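TRAP dicarboxylate transporter-DctP subunit (Rhodobacter sphaeroides, PDB 4PE3) probably binds a small organic solute, perhaps a dicarboxylate or related acid, in the periplasm and delivers it to a TRAP-type membrane transporter. Local coordinates at residues I109-M122 against V233-V245. Numbering follows the deposited sequence.
Sequences IANPVGAWADPAQM and VYPGFHSLPLVEV. With EDO (1,2-ethanediol), chain D.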
ATOM      1  N   ILE A 109      -3.408   7.990  -5.282  1.00 12.64           N
ATOM      2  CA  ILE A 109      -1.979   7.785  -5.098  1.00 13.28           C
ATOM      3  C   ILE A 109      -1.701   6.702  -4.033  1.00 12.07           C
ATOM      4  O   ILE A 109      -0.699   5.989  -4.109  1.00 13.02           O
ATOM      5  CB  ILE A 109      -1.241   9.094  -4.710  1.00 12.20           C
ATOM      6  CG1 ILE A 109       0.244   8.931  -4.984  1.00 13.97           C
ATOM      7  CG2 ILE A 109      -1.518   9.508  -3.236  1.00 14.71           C
ATOM      8  CD1 ILE A 109       1.026  10.231  -4.827  1.00 17.71           C
ATOM      9  N   ALA A 110      -2.602   6.554  -3.065  1.00 11.14           N
ATOM     10  CA  ALA A 110      -2.361   5.637  -1.957  1.00 11.80           C
ATOM     11  C   ALA A 110      -2.455   4.191  -2.410  1.00 10.92           C
ATOM     12  O   ALA A 110      -1.772   3.300  -1.893  1.00 11.67           O
ATOM     13  CB  ALA A 110      -3.343   5.884  -0.842  1.00 13.55           C
ATOM     14  N   ASN A 111      -3.311   3.922  -3.384  1.00 10.47           N
ATOM     15  CA  ASN A 111      -3.449   2.553  -3.896  1.00  9.51           C
ATOM     16  C   ASN A 111      -4.067   2.579  -5.277  1.00 10.43           C
ATOM     17  O   ASN A 111      -5.281   2.379  -5.431  1.00 11.33           O
ATOM     18  CB  ASN A 111      -4.280   1.707  -2.935  1.00  9.76           C
ATOM     19  CG  ASN A 111      -4.039   0.216  -3.096  1.00  9.99           C
ATOM     20  OD1 ASN A 111      -3.303  -0.234  -3.954  1.00  9.98           O
ATOM     21  ND2 ASN A 111      -4.677  -0.570  -2.228  1.00 12.09           N
ATOM     22  N   PRO A 112      -3.250   2.895  -6.278  1.00 11.09           N
ATOM     23  CA  PRO A 112      -3.759   2.921  -7.647  1.00 10.03           C
ATOM     24  C   PRO A 112      -3.883   1.486  -8.131  1.00  9.79           C
ATOM     25  O   PRO A 112      -2.914   0.868  -8.570  1.00 11.58           O
ATOM     26  CB  PRO A 112      -2.689   3.687  -8.407  1.00 11.91           C
ATOM     27  CG  PRO A 112      -1.428   3.440  -7.622  1.00 10.93           C
ATOM     28  CD  PRO A 112      -1.836   3.294  -6.194  1.00 11.23           C
ATOM     29  N   VAL A 113      -5.073   0.953  -7.912  1.00  9.94           N
ATOM     30  CA  VAL A 113      -5.342  -0.469  -8.049  1.00 10.47           C
ATOM     31  C   VAL A 113      -4.830  -0.971  -9.385  1.00  9.75           C
ATOM     32  O   VAL A 113      -5.164  -0.425 -10.434  1.00 10.79           O
ATOM     33  CB  VAL A 113      -6.854  -0.710  -7.905  1.00 11.37           C
ATOM     34  CG1 VAL A 113      -7.201  -2.152  -8.211  1.00 11.61           C
ATOM     35  CG2 VAL A 113      -7.336  -0.325  -6.512  1.00 10.91           C
ATOM     36  N   GLY A 114      -3.977  -1.979  -9.340  1.00 10.21           N
ATOM     37  CA  GLY A 114      -3.471  -2.635 -10.528  1.00 10.74           C
ATOM     38  C   GLY A 114      -2.135  -2.127 -11.058  1.00 11.48           C
ATOM     39  O   GLY A 114      -1.536  -2.705 -11.959  1.00 11.47           O
ATOM     40  N   ALA A 115      -1.646  -1.028 -10.508  1.00 10.55           N
ATOM     41  CA  ALA A 115      -0.413  -0.448 -11.015  1.00  9.79           C
ATOM     42  C   ALA A 115       0.840  -1.279 -10.757  1.00 10.48           C
ATOM     43  O   ALA A 115       1.787  -1.226 -11.534  1.00 12.48           O
ATOM     44  CB  ALA A 115      -0.215   0.931 -10.426  1.00 11.53           C
ATOM     45  N   TRP A 116       0.862  -2.013  -9.645  1.00 11.23           N
ATOM     46  CA  TRP A 116       2.118  -2.555  -9.130  1.00 12.77           C
ATOM     47  C   TRP A 116       2.142  -4.088  -9.064  1.00 11.56           C
ATOM     48  O   TRP A 116       1.136  -4.723  -8.761  1.00 13.75           O
ATOM     49  CB  TRP A 116       2.413  -2.010  -7.721  1.00 10.88           C
ATOM     50  CG  TRP A 116       2.254  -0.523  -7.585  1.00 11.21           C
ATOM     51  CD1 TRP A 116       1.463   0.128  -6.691  1.00 11.73           C
ATOM     52  CD2 TRP A 116       2.888   0.483  -8.375  1.00 13.30           C
ATOM     53  NE1 TRP A 116       1.554   1.473  -6.879  1.00 13.33           N
ATOM     54  CE2 TRP A 116       2.446   1.725  -7.883  1.00 12.85           C
ATOM     55  CE3 TRP A 116       3.799   0.459  -9.428  1.00 12.69           C
ATOM     56  CZ2 TRP A 116       2.855   2.924  -8.429  1.00 12.21           C
ATOM     57  CZ3 TRP A 116       4.225   1.678  -9.962  1.00 14.94           C
ATOM     58  CH2 TRP A 116       3.752   2.887  -9.457  1.00 13.49           C
ATOM     59  N   ALA A 117       3.317  -4.641  -9.350  1.00 11.49           N
ATOM     60  CA  ALA A 117       3.577  -6.082  -9.264  1.00 12.75           C
ATOM     61  C   ALA A 117       4.621  -6.391  -8.196  1.00 12.98           C
ATOM     62  O   ALA A 117       4.919  -7.558  -7.931  1.00 12.52           O
ATOM     63  CB  ALA A 117       4.040  -6.599 -10.604  1.00 14.07           C
ATOM     64  N   ASP A 118       5.177  -5.344  -7.586  1.00 12.73           N
ATOM     65  CA  ASP A 118       6.192  -5.505  -6.558  1.00 12.07           C
ATOM     66  C   ASP A 118       6.372  -4.185  -5.836  1.00 11.76           C
ATOM     67  O   ASP A 118       6.294  -3.125  -6.480  1.00 11.76           O
ATOM     68  CB  ASP A 118       7.535  -5.892  -7.151  1.00 12.59           C
ATOM     69  CG  ASP A 118       8.515  -6.309  -6.089  1.00 23.12           C
ATOM     70  OD1 ASP A 118       8.434  -7.466  -5.614  1.00 26.39           O
ATOM     71  OD2 ASP A 118       9.311  -5.460  -5.660  1.00 18.21           O
ATOM     72  N   PRO A 119       6.684  -4.213  -4.518  1.00 10.64           N
ATOM     73  CA  PRO A 119       6.866  -2.924  -3.835  1.00 11.33           C
ATOM     74  C   PRO A 119       7.968  -2.063  -4.453  1.00 11.22           C
ATOM     75  O   PRO A 119       7.873  -0.844  -4.388  1.00 11.32           O
ATOM     76  CB  PRO A 119       7.219  -3.332  -2.403  1.00 12.56           C
ATOM     77  CG  PRO A 119       6.545  -4.648  -2.210  1.00 15.12           C
ATOM     78  CD  PRO A 119       6.559  -5.323  -3.552  1.00 11.33           C
ATOM     79  N   ALA A 120       8.997  -2.663  -5.035  1.00 12.49           N
ATOM     80  CA  ALA A 120      10.079  -1.870  -5.622  1.00 12.61           C
ATOM     81  C   ALA A 120       9.563  -0.912  -6.696  1.00 11.94           C
ATOM     82  O   ALA A 120      10.105   0.180  -6.878  1.00 14.52           O
ATOM     83  CB  ALA A 120      11.161  -2.771  -6.182  1.00 15.96           C
ATOM     84  N   GLN A 121       8.529  -1.326  -7.422  1.00 13.28           N
ATOM     85  CA  GLN A 121       7.979  -0.471  -8.471  1.00 12.46           C
ATOM     86  C   GLN A 121       7.354   0.789  -7.884  1.00 11.09           C
ATOM     87  O   GLN A 121       7.625   1.902  -8.342  1.00 13.11           O
ATOM     88  CB  GLN A 121       6.948  -1.215  -9.308  1.00 13.31           C
ATOM     89  CG  GLN A 121       7.511  -2.379 -10.109  1.00 14.73           C
ATOM     90  CD  GLN A 121       6.440  -3.136 -10.861  1.00 14.80           C
ATOM     91  OE1 GLN A 121       5.252  -3.069 -10.551  1.00 14.39           O
ATOM     92  NE2 GLN A 121       6.860  -3.854 -11.882  1.00 14.73           N
HETATM   93  N   MSE A 122       6.527   0.620  -6.864  1.00 11.75           N
HETATM   94  CA  MSE A 122       5.894   1.769  -6.210  1.00 11.89           C
HETATM   95  C   MSE A 122       6.923   2.692  -5.545  1.00 12.88           C
HETATM   96  O   MSE A 122       6.836   3.926  -5.625  1.00 12.06           O
HETATM   97  CB  MSE A 122       4.851   1.272  -5.213  1.00 11.46           C
HETATM   98  CG  MSE A 122       4.047   2.389  -4.554  1.00 12.19           C
HETATM   99 SE   MSE A 122       4.886   3.114  -2.982  1.00 11.29          SE
HETATM  100  CE  MSE A 122       4.440   1.759  -1.705  1.00 13.52           C
ATOM    101  N   VAL A 233      -2.971 -16.117  -6.708  1.00  7.50           N
ATOM    102  CA  VAL A 233      -2.069 -15.399  -7.584  1.00  8.31           C
ATOM    103  C   VAL A 233      -1.073 -14.666  -6.707  1.00  7.48           C
ATOM    104  O   VAL A 233      -1.441 -13.826  -5.867  1.00  7.93           O
ATOM    105  CB  VAL A 233      -2.802 -14.437  -8.535  1.00  8.43           C
ATOM    106  CG1 VAL A 233      -1.824 -13.806  -9.522  1.00  9.81           C
ATOM    107  CG2 VAL A 233      -3.881 -15.158  -9.320  1.00  9.15           C
ATOM    108  N   TYR A 234       0.203 -14.982  -6.910  1.00  8.56           N
ATOM    109  CA  TYR A 234       1.297 -14.416  -6.151  1.00  8.92           C
ATOM    110  C   TYR A 234       2.518 -14.295  -7.057  1.00 10.38           C
ATOM    111  O   TYR A 234       2.892 -15.285  -7.710  1.00  9.79           O
ATOM    112  CB  TYR A 234       1.649 -15.327  -4.951  1.00  9.28           C
ATOM    113  CG  TYR A 234       2.900 -14.834  -4.286  1.00 10.38           C
ATOM    114  CD1 TYR A 234       2.845 -13.780  -3.382  1.00  9.10           C
ATOM    115  CD2 TYR A 234       4.140 -15.358  -4.608  1.00 11.06           C
ATOM    116  CE1 TYR A 234       4.001 -13.257  -2.802  1.00  7.84           C
ATOM    117  CE2 TYR A 234       5.316 -14.849  -4.036  1.00 11.59           C
ATOM    118  CZ  TYR A 234       5.236 -13.806  -3.125  1.00 10.30           C
ATOM    119  OH  TYR A 234       6.416 -13.317  -2.593  1.00 11.56           O
ATOM    120  N   PRO A 235       3.151 -13.105  -7.120  1.00  9.25           N
ATOM    121  CA  PRO A 235       2.731 -11.870  -6.474  1.00  7.41           C
ATOM    122  C   PRO A 235       1.369 -11.425  -6.940  1.00  9.08           C
ATOM    123  O   PRO A 235       0.947 -11.752  -8.054  1.00  9.43           O
ATOM    124  CB  PRO A 235       3.821 -10.874  -6.905  1.00 10.33           C
ATOM    125  CG  PRO A 235       5.005 -11.716  -7.111  1.00 11.30           C
ATOM    126  CD  PRO A 235       4.444 -12.941  -7.793  1.00 11.71           C
ATOM    127  N   GLY A 236       0.632 -10.751  -6.078  1.00  8.28           N
ATOM    128  CA  GLY A 236      -0.647 -10.203  -6.468  1.00  7.78           C
ATOM    129  C   GLY A 236      -0.539  -9.124  -7.535  1.00  8.83           C
ATOM    130  O   GLY A 236       0.555  -8.705  -7.927  1.00  9.51           O
ATOM    131  N   PHE A 237      -1.696  -8.651  -7.976  1.00  9.00           N
ATOM    132  CA  PHE A 237      -1.756  -7.754  -9.126  1.00  9.28           C
ATOM    133  C   PHE A 237      -2.649  -6.547  -8.898  1.00 11.19           C
ATOM    134  O   PHE A 237      -2.930  -5.821  -9.855  1.00 10.96           O
ATOM    135  CB  PHE A 237      -2.237  -8.510 -10.383  1.00 11.25           C
ATOM    136  CG  PHE A 237      -3.546  -9.206 -10.199  1.00  9.51           C
ATOM    137  CD1 PHE A 237      -4.724  -8.519 -10.346  1.00 10.13           C
ATOM    138  CD2 PHE A 237      -3.595 -10.550  -9.846  1.00 10.70           C
ATOM    139  CE1 PHE A 237      -5.934  -9.136 -10.161  1.00 10.81           C
ATOM    140  CE2 PHE A 237      -4.802 -11.171  -9.627  1.00  9.79           C
ATOM    141  CZ  PHE A 237      -5.976 -10.466  -9.774  1.00 11.49           C
ATOM    142  N   HIS A 238      -3.093  -6.280  -7.667  1.00  9.54           N
ATOM    143  CA  HIS A 238      -4.082  -5.228  -7.531  1.00  9.66           C
ATOM    144  C   HIS A 238      -4.033  -4.296  -6.332  1.00 10.34           C
ATOM    145  O   HIS A 238      -4.542  -3.186  -6.442  1.00 11.32           O
ATOM    146  CB  HIS A 238      -5.489  -5.788  -7.685  1.00 11.96           C
ATOM    147  CG  HIS A 238      -6.091  -6.235  -6.402  1.00 11.02           C
ATOM    148  ND1 HIS A 238      -5.790  -7.443  -5.812  1.00 12.65           N
ATOM    149  CD2 HIS A 238      -6.960  -5.613  -5.574  1.00 12.58           C
ATOM    150  CE1 HIS A 238      -6.441  -7.538  -4.667  1.00 14.39           C
ATOM    151  NE2 HIS A 238      -7.169  -6.447  -4.506  1.00 12.35           N
ATOM    152  N   SER A 239      -3.452  -4.682  -5.194  1.00  8.58           N
ATOM    153  CA  SER A 239      -3.530  -3.855  -4.000  1.00  8.12           C
ATOM    154  C   SER A 239      -2.182  -3.754  -3.289  1.00  8.37           C
ATOM    155  O   SER A 239      -1.638  -4.764  -2.831  1.00  9.26           O
ATOM    156  CB  SER A 239      -4.566  -4.397  -3.035  1.00  9.40           C
ATOM    157  OG  SER A 239      -4.598  -3.524  -1.906  1.00 10.57           O
ATOM    158  N   LEU A 240      -1.638  -2.546  -3.198  1.00  9.09           N
ATOM    159  CA  LEU A 240      -0.351  -2.312  -2.583  1.00 10.87           C
ATOM    160  C   LEU A 240      -0.447  -0.958  -1.871  1.00 13.88           C
ATOM    161  O   LEU A 240      -0.132   0.081  -2.463  1.00 12.07           O
ATOM    162  CB  LEU A 240       0.755  -2.321  -3.645  1.00 11.16           C
ATOM    163  CG  LEU A 240       2.189  -2.550  -3.162  1.00 15.91           C
ATOM    164  CD1 LEU A 240       3.120  -2.889  -4.343  1.00 16.62           C
ATOM    165  CD2 LEU A 240       2.692  -1.340  -2.424  1.00 14.53           C
ATOM    166  N   PRO A 241      -0.922  -0.944  -0.620  1.00 12.08           N
ATOM    167  CA  PRO A 241      -1.185   0.335   0.046  1.00 13.08           C
ATOM    168  C   PRO A 241       0.070   1.147   0.378  1.00 15.75           C
ATOM    169  O   PRO A 241       1.098   0.610   0.771  1.00 14.19           O
ATOM    170  CB  PRO A 241      -1.905  -0.070   1.332  1.00 15.47           C
ATOM    171  CG  PRO A 241      -2.409  -1.456   1.085  1.00 14.84           C
ATOM    172  CD  PRO A 241      -1.461  -2.090   0.129  1.00 14.25           C
ATOM    173  N   LEU A 242      -0.037   2.462   0.218  1.00 10.99           N
ATOM    174  CA  LEU A 242       1.037   3.405   0.531  1.00 11.11           C
ATOM    175  C   LEU A 242       0.895   3.873   1.969  1.00 15.88           C
ATOM    176  O   LEU A 242      -0.151   4.383   2.357  1.00 16.95           O
ATOM    177  CB  LEU A 242       0.971   4.609  -0.418  1.00 13.92           C
ATOM    178  CG  LEU A 242       2.137   5.579  -0.483  1.00 17.90           C
ATOM    179  CD1 LEU A 242       2.119   6.414  -1.752  1.00 21.18           C
ATOM    180  CD2 LEU A 242       2.080   6.500   0.709  1.00 18.68           C
ATOM    181  N   VAL A 243       1.950   3.658   2.744  1.00 12.66           N
ATOM    182  CA  VAL A 243       2.047   4.211   4.098  1.00 11.95           C
ATOM    183  C   VAL A 243       3.073   5.334   4.064  1.00 13.08           C
ATOM    184  O   VAL A 243       4.203   5.165   3.588  1.00 16.63           O
ATOM    185  CB  VAL A 243       2.424   3.119   5.110  1.00 15.29           C
ATOM    186  CG1 VAL A 243       2.945   3.701   6.384  1.00 17.05           C
ATOM    187  CG2 VAL A 243       1.218   2.266   5.365  1.00 18.10           C
ATOM    188  N   GLU A 244       2.635   6.524   4.449  1.00 12.77           N
ATOM    189  CA  GLU A 244       3.519   7.678   4.439  1.00 13.76           C
ATOM    190  C   GLU A 244       4.178   7.882   5.796  1.00 13.60           C
ATOM    191  O   GLU A 244       3.555   7.609   6.841  1.00 13.55           O
ATOM    192  CB  GLU A 244       2.747   8.956   4.089  1.00 14.46           C
ATOM    193  CG  GLU A 244       1.667   9.362   5.093  1.00 13.05           C
ATOM    194  CD  GLU A 244       0.950  10.633   4.691  1.00 14.95           C
ATOM    195  OE1 GLU A 244      -0.102  10.542   4.021  1.00 16.83           O
ATOM    196  OE2 GLU A 244       1.429  11.747   5.043  1.00 14.58           O
ATOM    197  N   VAL A 245       5.435   8.326   5.767  1.00 12.15           N
ATOM    198  CA  VAL A 245       6.136   8.834   6.945  1.00 12.27           C
ATOM    199  C   VAL A 245       6.310  10.319   6.674  1.00 13.79           C
ATOM    200  O   VAL A 245       6.993  10.714   5.725  1.00 13.94           O
ATOM    201  CB  VAL A 245       7.518   8.170   7.128  1.00 12.38           C
ATOM    202  CG1 VAL A 245       8.240   8.711   8.322  1.00 14.47           C
ATOM    203  CG2 VAL A 245       7.365   6.656   7.261  1.00 12.15           C
TER
HETATM  204  C1  EDO D 403       6.453  -9.828  -1.746  1.00 11.63           C
HETATM  205  O1  EDO D 403       6.155 -11.105  -1.166  1.00 10.95           O
HETATM  206  C2  EDO D 403       5.238  -9.258  -2.477  1.00 11.76           C
HETATM  207  O2  EDO D 403       4.955 -10.030  -3.635  1.00 16.39           O
HETATM  208  O   HOH W   1       0.445   2.378  -3.665  1.00 18.73           O
HETATM  209  O   HOH W   2      -1.301  -5.493 -12.552  1.00 15.86           O
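The carboxamide of N111 bonds to two consecutive residues of 233-245. OD1 accepts from L240 N at 2.9 Å, a nearly straight bond (168°) with the donor tilted from the carbonyl plane. ND2 donates a hydrogen bond to S239 OG, 3.0 Å away and in the amide plane. CG lies anti to the backbone N (chi1 -158°), which carries the amide across to 233-245. A leucine in its place would probably leave L240 N and S239 OG without these partners and let the two segments shift against each other.

Backbone bonds flank this pair. L242 N donates to A110 O at the end of helix 104-110, and a water bridges A110 O and L240 O. At G114, inside the type II turn P112-A115, the N-H meets H238 O at 3.2 Å from above the carbonyl plane, off its lone pairs; G114 CA also makes a straight CA-H...O contact with F237 O (174°).

Apolar contacts centre on L240. Its CD1 packs 3.6 Å from W116 CB and also reaches P119 CA, while CD2 meets the selenomethionine methyl M122 CE, likewise at 3.6 Å. The CB of M122 lies over one indole face of W116, toward the rim, and A115 CB covers the other. V113 runs alongside H238, whose NE2 is hydrogen-bonded to D213, a ligand of a bound zinc ion.

Bonds in the open-form, ligand-free protein thus tie the 111-118 loop to the segment that leads from the region of the smaller sheet into strand 243-248 of the five-stranded sheet. The chemistry implies a connection fixed by directional amide and backbone bonds, with buried L240 packed against W116, P119 and M122 on its apolar side.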